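Local coordinates for protein enoyl-CoA hydratase carB homologue (Streptomyces cattleya, PDB 5O34) that probably acts as a crotonase-fold enzyme of the enoyl-CoA hydratase family, related to CarB, in the biosynthesis of the antibiotic thienamycin, at residues A[129-132]-A[133-137]; A[153-156]-A[157-161]; A[264-267]-A[268-272]; A[78-81]-A[82-86]; A[49-52]-A[53-57]. One frame throughout, in Å; residues are numbered along the deposited sequence.

Contact 1: A[129-132]-A[133-137]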
# COMPACT_ATOMS: atom_id res chain seq x y z
N THR A 129 -17.81 -14.36 -1.37
CA THR A 129 -17.81 -13.02 -1.96
C THR A 129 -18.89 -12.16 -1.34
O THR A 129 -18.60 -11.02 -0.98
CB THR A 129 -17.90 -13.09 -3.51
OG1 THR A 129 -16.98 -14.06 -4.02
CG2 THR A 129 -17.63 -11.74 -4.18
N ASP A 130 -20.09 -12.71 -1.14
CA ASP A 130 -21.22 -12.00 -0.52
C ASP A 130 -20.92 -11.66 0.93
O ASP A 130 -21.29 -10.58 1.38
CB ASP A 130 -22.55 -12.77 -0.69
CG ASP A 130 -23.09 -12.83 -2.12
OD1 ASP A 130 -22.35 -12.44 -3.07
OD2 ASP A 130 -24.24 -13.30 -2.30
N LEU A 131 -20.18 -12.54 1.64
CA LEU A 131 -19.76 -12.29 3.02
C LEU A 131 -18.70 -11.19 3.07
O LEU A 131 -18.88 -10.21 3.79
CB LEU A 131 -19.29 -13.57 3.74
CG LEU A 131 -18.67 -13.40 5.15
CD1 LEU A 131 -19.62 -12.73 6.12
CD2 LEU A 131 -18.19 -14.72 5.70
N TYR A 132 -17.61 -11.31 2.26
CA TYR A 132 -16.54 -10.30 2.25
C TYR A 132 -17.05 -8.93 1.81
O TYR A 132 -16.67 -7.93 2.42
CB TYR A 132 -15.34 -10.74 1.40
CG TYR A 132 -14.69 -12.05 1.80
CD1 TYR A 132 -14.78 -12.53 3.11
CD2 TYR A 132 -13.93 -12.77 0.89
CE1 TYR A 132 -14.16 -13.72 3.48
CE2 TYR A 132 -13.28 -13.95 1.27
CZ TYR A 132 -13.42 -14.43 2.56
OH TYR A 132 -12.84 -15.62 2.91
N THR A 133 -17.93 -8.89 0.79
CA THR A 133 -18.49 -7.62 0.30
C THR A 133 -19.40 -6.96 1.31
O THR A 133 -19.33 -5.74 1.44
CB THR A 133 -19.16 -7.74 -1.09
OG1 THR A 133 -20.13 -8.80 -1.09
CG2 THR A 133 -18.15 -7.93 -2.22
N THR A 134 -20.23 -7.73 2.07
CA THR A 134 -21.16 -7.14 3.05
C THR A 134 -20.38 -6.59 4.27
O THR A 134 -20.56 -5.42 4.61
CB THR A 134 -22.35 -8.08 3.40
OG1 THR A 134 -23.34 -7.35 4.11
CG2 THR A 134 -21.95 -9.27 4.25
N VAL A 135 -19.46 -7.39 4.87
CA VAL A 135 -18.63 -6.97 6.01
C VAL A 135 -17.92 -5.63 5.71
O VAL A 135 -17.88 -4.76 6.58
CB VAL A 135 -17.64 -8.09 6.45
CG1 VAL A 135 -16.68 -7.60 7.54
CG2 VAL A 135 -18.39 -9.33 6.94
N ALA A 136 -17.41 -5.47 4.47
CA ALA A 136 -16.72 -4.27 4.00
C ALA A 136 -17.65 -3.16 3.50
O ALA A 136 -17.26 -1.99 3.54
CB ALA A 136 -15.73 -4.65 2.91
N ALA A 137 -18.88 -3.50 3.04
CA ALA A 137 -19.81 -2.48 2.51
C ALA A 137 -20.81 -1.88 3.52
O ALA A 137 -21.37 -0.83 3.23
CB ALA A 137 -20.55 -2.99 1.28
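Thr133 turns its hydroxyl back on Thr129 one turn earlier in helix 120-137. Its OG1 gives a hydrogen bond to Thr129 O at 2.7 Å, and its own N reaches the same oxygen at 2.8 Å. The two donors come from opposite faces of the carbonyl plane, which grips Thr129 O twice. A chi1 of 53° places OG1 between the backbone N and the carbonyl carbon, from where it can fold back along the helix.

On the inward side the packing is close. Leu131 and Val135 lie alongside each other and point the same way, with Leu131 CD1 3.7 Å from Val135 CG2. Val135 N also binds Leu131 O at 3.1 Å, nearly straight at N-H (174°). Thr134 wedges its CG2 against two carbonyls, 3.2 Å from Asp130 O and equally near Leu131 O. The buried ring of Tyr132 meets Phe185 edge-to-face.

The other side is looser. Asp130, partly exposed, turns its side chain away from residues 133-137 and forms a salt bridge through OD1 with Arg267 NH2 of helix 252-273. Together these features describe a largely buried helix of the crotonase fold, packed against helices 71-86, 152-158 and 252-273.

Contact 2: A[153-156]-A[157-161]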
# COMPACT_ATOMS: atom_id res chain seq x y z
N VAL A 153 -9.63 -18.50 5.34
CA VAL A 153 -10.94 -17.83 5.34
C VAL A 153 -11.16 -17.03 6.63
O VAL A 153 -11.72 -15.93 6.58
CB VAL A 153 -12.11 -18.82 5.02
CG1 VAL A 153 -13.48 -18.16 5.17
CG2 VAL A 153 -11.96 -19.40 3.61
N GLY A 154 -10.66 -17.56 7.75
CA GLY A 154 -10.72 -16.91 9.06
C GLY A 154 -10.00 -15.58 9.04
O GLY A 154 -10.57 -14.54 9.40
N LEU A 155 -8.75 -15.59 8.54
CA LEU A 155 -7.94 -14.38 8.36
C LEU A 155 -8.60 -13.43 7.34
O LEU A 155 -8.65 -12.22 7.59
CB LEU A 155 -6.49 -14.75 7.94
CG LEU A 155 -5.48 -13.61 7.70
CD1 LEU A 155 -5.46 -12.59 8.84
CD2 LEU A 155 -4.10 -14.17 7.46
N GLN A 156 -9.15 -13.97 6.24
CA GLN A 156 -9.83 -13.19 5.19
C GLN A 156 -11.02 -12.37 5.72
O GLN A 156 -11.18 -11.21 5.33
CB GLN A 156 -10.22 -14.08 4.01
CG GLN A 156 -9.04 -14.41 3.10
CD GLN A 156 -9.21 -15.62 2.21
OE1 GLN A 156 -8.25 -16.36 1.96
NE2 GLN A 156 -10.41 -15.83 1.69
N ILE A 157 -11.82 -12.95 6.64
CA ILE A 157 -12.95 -12.25 7.28
C ILE A 157 -12.42 -11.06 8.08
O ILE A 157 -12.96 -9.95 7.95
CB ILE A 157 -13.82 -13.22 8.14
CG1 ILE A 157 -14.50 -14.29 7.24
CG2 ILE A 157 -14.89 -12.46 8.97
CD1 ILE A 157 -14.94 -15.60 7.95
N SER A 158 -11.35 -11.28 8.87
CA SER A 158 -10.73 -10.23 9.70
C SER A 158 -10.21 -9.08 8.83
O SER A 158 -10.38 -7.91 9.19
CB SER A 158 -9.65 -10.80 10.60
OG SER A 158 -8.37 -10.89 9.98
N LEU A 159 -9.65 -9.41 7.64
CA LEU A 159 -9.14 -8.41 6.68
C LEU A 159 -10.25 -7.54 6.01
O LEU A 159 -9.92 -6.59 5.29
CB LEU A 159 -8.24 -9.07 5.61
CG LEU A 159 -6.97 -9.77 6.12
CD1 LEU A 159 -6.36 -10.62 5.04
CD2 LEU A 159 -5.94 -8.79 6.68
N CYS A 160 -11.53 -7.80 6.32
CA CYS A 160 -12.67 -7.00 5.83
C CYS A 160 -13.11 -5.98 6.89
O CYS A 160 -13.83 -5.02 6.57
CB CYS A 160 -13.83 -7.90 5.42
SG CYS A 160 -13.45 -9.04 4.07
N CYS A 161 -12.67 -6.21 8.15
CA CYS A 161 -12.97 -5.36 9.32
C CYS A 161 -12.06 -4.13 9.37
O CYS A 161 -10.94 -4.16 8.86
CB CYS A 161 -12.88 -6.17 10.62
SG CYS A 161 -13.90 -7.67 10.63
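Ser158 and Leu159 both meet Leu155 O in the plane of its flat carbonyl group, and neither donor sits over a face. Ser158 OG lies on a lone pair, with a C=O...O angle of 130°, while Leu159 N, 3.0 Å from Leu155 O, comes closer to the direction of the C=O bond, at 160°. This doubly held oxygen marks the C-terminal turn of helix 152-158, which belongs to the crotonase core; beyond it, residues 158-161 form a type I beta turn closed by Cys161 N on Ser158 O at 3.0 Å.

Upstream the ladder of backbone bonds is uneven. Ile157 N binds Val153 O at 3.0 Å, but Ser158 N to Gly154 O is weak at 3.4 Å.

Two apolar pairs flank the ladder, and in both the side chains cross obliquely. Val153 CG1 meets Ile157 CD1 at 4.1 Å, and Ile157 CG1 also lies close to Val153 O. Leu155 and Leu159 meet through CG and CD1, likewise at 4.1 Å. Leu159 continues onto Met189 and Leu190 of helix 184-194, whereas Ile157 reaches Tyr132 and Ser158 leans on Ala144 and Ile146. The helix is thus packed among helices 120-137 and 184-194 and strand 142-146 of the central sheet.

With chi1 at 86°, the hydroxyl of Ser158 lies between its backbone N and carbonyl carbon, and OG comes to 2.7 Å from Leu155 O while touching Leu155 CD1 at 3.6 Å.

Contact 3: A[264-267]-A[268-272]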
# COMPACT_ATOMS: atom_id res chain seq x y z
N GLU A 264 -15.41 -7.70 -5.62
CA GLU A 264 -16.41 -8.04 -6.64
C GLU A 264 -15.79 -8.56 -7.95
O GLU A 264 -16.37 -9.45 -8.58
CB GLU A 264 -17.34 -6.85 -6.94
CG GLU A 264 -18.38 -6.57 -5.86
CD GLU A 264 -19.50 -7.57 -5.61
OE1 GLU A 264 -20.37 -7.26 -4.77
OE2 GLU A 264 -19.50 -8.66 -6.24
N ARG A 265 -14.63 -8.02 -8.35
CA ARG A 265 -13.92 -8.47 -9.55
C ARG A 265 -13.32 -9.87 -9.38
O ARG A 265 -13.16 -10.59 -10.37
CB ARG A 265 -12.84 -7.47 -9.94
CG ARG A 265 -13.34 -6.41 -10.91
CD ARG A 265 -12.22 -5.53 -11.42
NE ARG A 265 -11.62 -4.76 -10.33
CZ ARG A 265 -11.98 -3.53 -10.00
NH1 ARG A 265 -12.92 -2.90 -10.68
NH2 ARG A 265 -11.39 -2.92 -8.98
N ILE A 266 -12.99 -10.27 -8.12
CA ILE A 266 -12.40 -11.57 -7.78
C ILE A 266 -13.40 -12.72 -7.99
O ILE A 266 -12.95 -13.83 -8.30
CB ILE A 266 -11.77 -11.60 -6.33
CG1 ILE A 266 -10.81 -10.41 -6.03
CG2 ILE A 266 -11.07 -12.94 -6.00
CD1 ILE A 266 -9.79 -10.01 -7.10
N ARG A 267 -14.71 -12.48 -7.79
CA ARG A 267 -15.78 -13.49 -7.89
C ARG A 267 -15.56 -14.51 -9.04
O ARG A 267 -15.34 -15.69 -8.78
CB ARG A 267 -17.16 -12.82 -7.98
CG ARG A 267 -18.35 -13.79 -7.80
CD ARG A 267 -19.71 -13.14 -8.09
NE ARG A 267 -20.05 -12.06 -7.17
CZ ARG A 267 -20.65 -12.22 -5.99
NH1 ARG A 267 -20.99 -13.44 -5.58
NH2 ARG A 267 -20.90 -11.18 -5.21
N ARG A 268 -15.53 -14.02 -10.29
CA ARG A 268 -15.31 -14.83 -11.48
C ARG A 268 -13.90 -15.47 -11.52
O ARG A 268 -13.78 -16.65 -11.85
CB ARG A 268 -15.64 -14.00 -12.74
CG ARG A 268 -14.84 -14.30 -14.01
CD ARG A 268 -15.43 -15.40 -14.88
NE ARG A 268 -14.60 -15.61 -16.07
CZ ARG A 268 -14.92 -16.41 -17.08
NH1 ARG A 268 -16.07 -17.08 -17.07
NH2 ARG A 268 -14.10 -16.54 -18.12
N GLU A 269 -12.86 -14.71 -11.15
CA GLU A 269 -11.47 -15.17 -11.10
C GLU A 269 -11.25 -16.34 -10.12
O GLU A 269 -10.64 -17.34 -10.49
CB GLU A 269 -10.53 -14.01 -10.74
CG GLU A 269 -10.29 -13.02 -11.87
CD GLU A 269 -9.68 -11.67 -11.50
OE1 GLU A 269 -9.22 -11.50 -10.35
OE2 GLU A 269 -9.67 -10.78 -12.38
N ALA A 270 -11.76 -16.20 -8.87
CA ALA A 270 -11.66 -17.21 -7.80
C ALA A 270 -12.34 -18.53 -8.20
O ALA A 270 -11.85 -19.60 -7.83
CB ALA A 270 -12.28 -16.68 -6.52
N LYS A 271 -13.44 -18.44 -8.97
CA LYS A 271 -14.19 -19.58 -9.48
C LYS A 271 -13.31 -20.45 -10.38
O LYS A 271 -13.16 -21.65 -10.11
CB LYS A 271 -15.45 -19.12 -10.22
CG LYS A 271 -16.62 -18.87 -9.28
CD LYS A 271 -17.70 -18.03 -9.93
CE LYS A 271 -18.88 -17.85 -9.01
NZ LYS A 271 -19.94 -17.04 -9.65
N GLU A 272 -12.67 -19.85 -11.40
CA GLU A 272 -11.76 -20.53 -12.33
C GLU A 272 -10.57 -21.19 -11.59
O GLU A 272 -10.23 -22.33 -11.89
CB GLU A 272 -11.23 -19.55 -13.39
CG GLU A 272 -12.28 -19.07 -14.37
CD GLU A 272 -11.74 -18.07 -15.38
OE1 GLU A 272 -11.27 -18.51 -16.46
OE2 GLU A 272 -11.75 -16.86 -15.07
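Helix 252-273, the long C-terminal helix of the chain, carries Ile266 and Ala270 on its buried face and a run of charges elsewhere. Ala270 N binds Ile266 O at 2.7 Å, nearly straight at N-H (176°), and on the same face Ile266 CG2 lies 4.0 Å from Ala270 CB. Both side chains pack on Phe185 of helix 184-194. Ile266 CD1 also approaches Glu269 OE1, at 3.6 Å, as the two side chains pass across each other.

On the neighbouring face Arg267 and Lys271 run alongside, pointing the same way. Lys271 N reaches Arg267 O in a weak bond of 3.3 Å, and the extended lysine runs its CG and CD close by Arg267 O. CG of Arg267 stands anti to the backbone N (chi1 -168°), and a bend at chi3 brings NH2 into a salt bridge with Glu264 OE2 at 3.1 Å, where the carboxylate meets the guanidinium edge in plane. NH2 also pairs with Asp130.

The two cationic ends, NH1 of Arg267 and NZ of Lys271, are 5.5 Å apart. Both form salt bridges to Asp126 OD1 of helix 120-137, so their like charges are probably offset by the shared carboxylate, which ties this helix to that one.

Contact 4: A[78-81]-A[82-86]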
# COMPACT_ATOMS: atom_id res chain seq x y z
N THR A 78 -23.47 -13.11 6.98
CA THR A 78 -23.85 -12.13 5.95
C THR A 78 -25.20 -11.48 6.32
O THR A 78 -25.30 -10.24 6.31
CB THR A 78 -23.90 -12.82 4.57
OG1 THR A 78 -22.63 -13.39 4.28
CG2 THR A 78 -24.31 -11.89 3.45
N ALA A 79 -26.21 -12.31 6.66
CA ALA A 79 -27.54 -11.84 7.07
C ALA A 79 -27.45 -11.02 8.35
O ALA A 79 -28.06 -9.95 8.42
CB ALA A 79 -28.49 -13.01 7.25
N LEU A 80 -26.63 -11.47 9.34
CA LEU A 80 -26.41 -10.74 10.59
C LEU A 80 -25.81 -9.36 10.33
O LEU A 80 -26.35 -8.37 10.82
CB LEU A 80 -25.54 -11.53 11.58
CG LEU A 80 -25.12 -10.79 12.87
CD1 LEU A 80 -26.35 -10.45 13.75
CD2 LEU A 80 -24.08 -11.58 13.65
N MET A 81 -24.75 -9.30 9.50
CA MET A 81 -24.11 -8.04 9.12
C MET A 81 -25.12 -7.07 8.52
O MET A 81 -25.09 -5.88 8.85
CB MET A 81 -22.93 -8.26 8.15
CG MET A 81 -21.72 -8.94 8.78
SD MET A 81 -21.22 -8.38 10.44
CE MET A 81 -20.62 -6.82 10.08
N ARG A 82 -26.06 -7.59 7.70
CA ARG A 82 -27.12 -6.77 7.10
C ARG A 82 -28.19 -6.35 8.12
O ARG A 82 -28.67 -5.21 8.06
CB ARG A 82 -27.73 -7.45 5.88
CG ARG A 82 -26.87 -7.24 4.62
CD ARG A 82 -27.45 -7.92 3.39
NE ARG A 82 -27.80 -9.32 3.65
CZ ARG A 82 -27.50 -10.33 2.84
NH1 ARG A 82 -26.83 -10.11 1.71
NH2 ARG A 82 -27.86 -11.57 3.16
N GLU A 83 -28.51 -7.23 9.10
CA GLU A 83 -29.45 -6.92 10.18
C GLU A 83 -28.86 -5.82 11.07
O GLU A 83 -29.56 -4.87 11.43
CB GLU A 83 -29.75 -8.18 11.02
CG GLU A 83 -30.65 -9.19 10.33
CD GLU A 83 -30.80 -10.52 11.06
OE1 GLU A 83 -30.48 -11.57 10.46
OE2 GLU A 83 -31.28 -10.51 12.22
N LEU A 84 -27.55 -5.93 11.37
CA LEU A 84 -26.81 -4.95 12.18
C LEU A 84 -26.69 -3.58 11.51
O LEU A 84 -26.75 -2.57 12.20
CB LEU A 84 -25.43 -5.50 12.61
CG LEU A 84 -25.43 -6.76 13.50
CD1 LEU A 84 -24.02 -7.22 13.78
CD2 LEU A 84 -26.19 -6.54 14.81
N ASP A 85 -26.56 -3.53 10.17
CA ASP A 85 -26.50 -2.26 9.44
C ASP A 85 -27.86 -1.55 9.44
O ASP A 85 -27.91 -0.32 9.40
CB ASP A 85 -25.99 -2.45 8.01
CG ASP A 85 -25.52 -1.16 7.34
OD1 ASP A 85 -25.75 -1.00 6.12
OD2 ASP A 85 -24.92 -0.31 8.05
N ALA A 86 -28.96 -2.34 9.52
CA ALA A 86 -30.33 -1.84 9.54
C ALA A 86 -30.74 -1.24 10.89
O ALA A 86 -31.40 -0.21 10.91
CB ALA A 86 -31.30 -2.95 9.13
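Leu80 and Leu84, Thr78 and Arg82 are the main side-chain pairs that span one turn of helix 71-86, which in this crotonase fold packs between the first hairpin of the central sheet and helix 120-137.

Backbone hydrogen bonds form a regular i to i+4 series, from Arg82 N on Thr78 O to Asp85 N on Met81 O. Within it Leu84 N binds Leu80 O at 2.8 Å. This bond is the most collinear with its carbonyl, with a C=O...N angle of 168°.

Apolar packing lies on the sheet side. The leucines cross, CD1 of Leu80 meeting CG of Leu84 at 3.8 Å, and they lean on Cys48 of strand 47-50. Leu80 has CG anti to the backbone N (chi1 174°), while Leu84 has it beside the N (chi1 -62°); these different torsions bring the branched ends together. Toward helix 120-137 the buried Met81 packs on Val135, and it also touches Ile138. The glutamate chain adds a van der Waals contact, Glu83 CG lying 3.3 Å from Ala79 O.

Two polar ends are held from outside these residues. Asp85 OD2 is bonded to Ser139 OG beyond the helix, and Thr78 OG1 to Met74 O one turn back, leaving the methyl of Thr78 for the arginine.

The exposed Arg82 bends at chi3 and folds back beside Thr78, whose CG2 lies over one face of the guanidinium, offset toward its rim, 3.5 Å from Arg82 NH1.

Contact 5: A[49-52]-A[53-57]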
# COMPACT_ATOMS: atom_id res chain seq x y z
N SER A 49 -25.10 -10.28 20.34
CA SER A 49 -25.49 -9.80 21.66
C SER A 49 -25.30 -8.30 21.82
O SER A 49 -24.22 -7.80 21.53
CB SER A 49 -24.69 -10.54 22.74
OG SER A 49 -25.07 -11.90 22.85
N ARG A 50 -26.33 -7.58 22.30
CA ARG A 50 -26.21 -6.15 22.57
C ARG A 50 -25.57 -5.95 23.92
O ARG A 50 -25.99 -6.57 24.90
CB ARG A 50 -27.56 -5.40 22.54
CG ARG A 50 -28.39 -5.50 21.26
CD ARG A 50 -27.67 -5.09 19.97
NE ARG A 50 -28.35 -5.65 18.80
CZ ARG A 50 -28.24 -6.92 18.39
NH1 ARG A 50 -27.46 -7.77 19.05
NH2 ARG A 50 -28.90 -7.34 17.32
N LEU A 51 -24.54 -5.10 23.98
CA LEU A 51 -23.86 -4.73 25.21
C LEU A 51 -24.32 -3.32 25.63
O LEU A 51 -23.81 -2.74 26.58
CB LEU A 51 -22.33 -4.90 25.11
CG LEU A 51 -21.80 -6.22 24.51
CD1 LEU A 51 -20.34 -6.34 24.71
CD2 LEU A 51 -22.44 -7.46 25.13
N GLY A 52 -25.32 -2.83 24.90
CA GLY A 52 -26.08 -1.61 25.17
C GLY A 52 -25.45 -0.23 25.17
O GLY A 52 -26.08 0.70 25.70
N ASP A 53 -24.27 -0.06 24.58
CA ASP A 53 -23.68 1.29 24.46
C ASP A 53 -23.83 1.70 22.99
O ASP A 53 -23.50 2.82 22.60
CB ASP A 53 -22.19 1.28 24.86
CG ASP A 53 -21.93 0.93 26.31
OD1 ASP A 53 -21.80 1.87 27.13
OD2 ASP A 53 -21.81 -0.28 26.62
N GLY A 54 -24.38 0.77 22.21
CA GLY A 54 -24.53 0.79 20.77
C GLY A 54 -23.69 -0.34 20.20
O GLY A 54 -23.55 -0.48 18.99
N ILE A 55 -23.12 -1.17 21.10
CA ILE A 55 -22.23 -2.29 20.77
C ILE A 55 -22.97 -3.62 20.61
O ILE A 55 -23.69 -4.04 21.50
CB ILE A 55 -21.06 -2.42 21.80
CG1 ILE A 55 -20.34 -1.06 22.02
CG2 ILE A 55 -20.07 -3.54 21.41
CD1 ILE A 55 -19.55 -0.96 23.35
N ALA A 56 -22.72 -4.29 19.48
CA ALA A 56 -23.25 -5.61 19.18
C ALA A 56 -22.04 -6.54 19.08
O ALA A 56 -21.18 -6.33 18.23
CB ALA A 56 -24.02 -5.59 17.87
N LEU A 57 -21.95 -7.52 19.99
CA LEU A 57 -20.87 -8.50 20.01
C LEU A 57 -21.35 -9.75 19.30
O LEU A 57 -22.25 -10.44 19.79
CB LEU A 57 -20.39 -8.79 21.45
CG LEU A 57 -19.48 -10.02 21.72
CD1 LEU A 57 -18.20 -9.98 20.90
CD2 LEU A 57 -19.11 -10.09 23.18
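Leu51 N and Ile55 O form the straightest bond of this turn, 2.8 Å long with an N-H...O angle of 176°. Leu57 N to Ser49 O matches it in length at 2.8 Å, whereas the return bond, Ser49 N to Leu57 O, is weak because its angle is only 125°. Ser49 and Leu57 are thus an antiparallel hydrogen-bonded pair. Arg50 and Ala56 make the next, non-hydrogen-bonded pair, where Arg50 CA makes a CA-H...O contact with Ile55 O.

Between them the chain reverses through Gly52 and Gly54, both with positive phi. Asp53 O is held by Ser241 OG, which attaches the bend to helix 229-242.

Ser49 and Leu57 put their side chains on one face of the sheet, Arg50 and Ala56 on the other. Leu51 reaches in from the turn, its CD1 4.1 Å from Leu57 CB and 4.3 Å from Ile55 CG2. Arg50 folds its guanidinium over Ala56, whose CB lies against one face, 4.2 Å from Arg50 NH1.

Leu57 and Ile55 go on to Val94 of strand 92-96, and Ala56 bonds to that strand through its backbone. This is an antiparallel beta hairpin at the edge of the mixed sheet of a crotonase fold.

How the contacts relate
From the N terminus, contact 5 comes first and turns the chain between strands 47-50 and 55-59; contacts 4, 1 and 3 lie within single helices, and contact 2 covers the end of helix 152-158 and the turn after it. The five follow in series (5, 4, 1, 2, 3) and none nests or crosses. Contact 4 sits on the hairpin, Leu84 CD2 lying 3.9 Å from Ala56 CB. It also touches contact 1, where Val135 CG2 lies 3.8 Å from Met81 CG. Contact 1 has the most neighbours among the five, touching contacts 2, 3 and 4, and so joins helices 71-86, 152-158 and 252-273 through helix 120-137. Contacts 3 and 5 are farthest apart, their centres about 35 Å from each other.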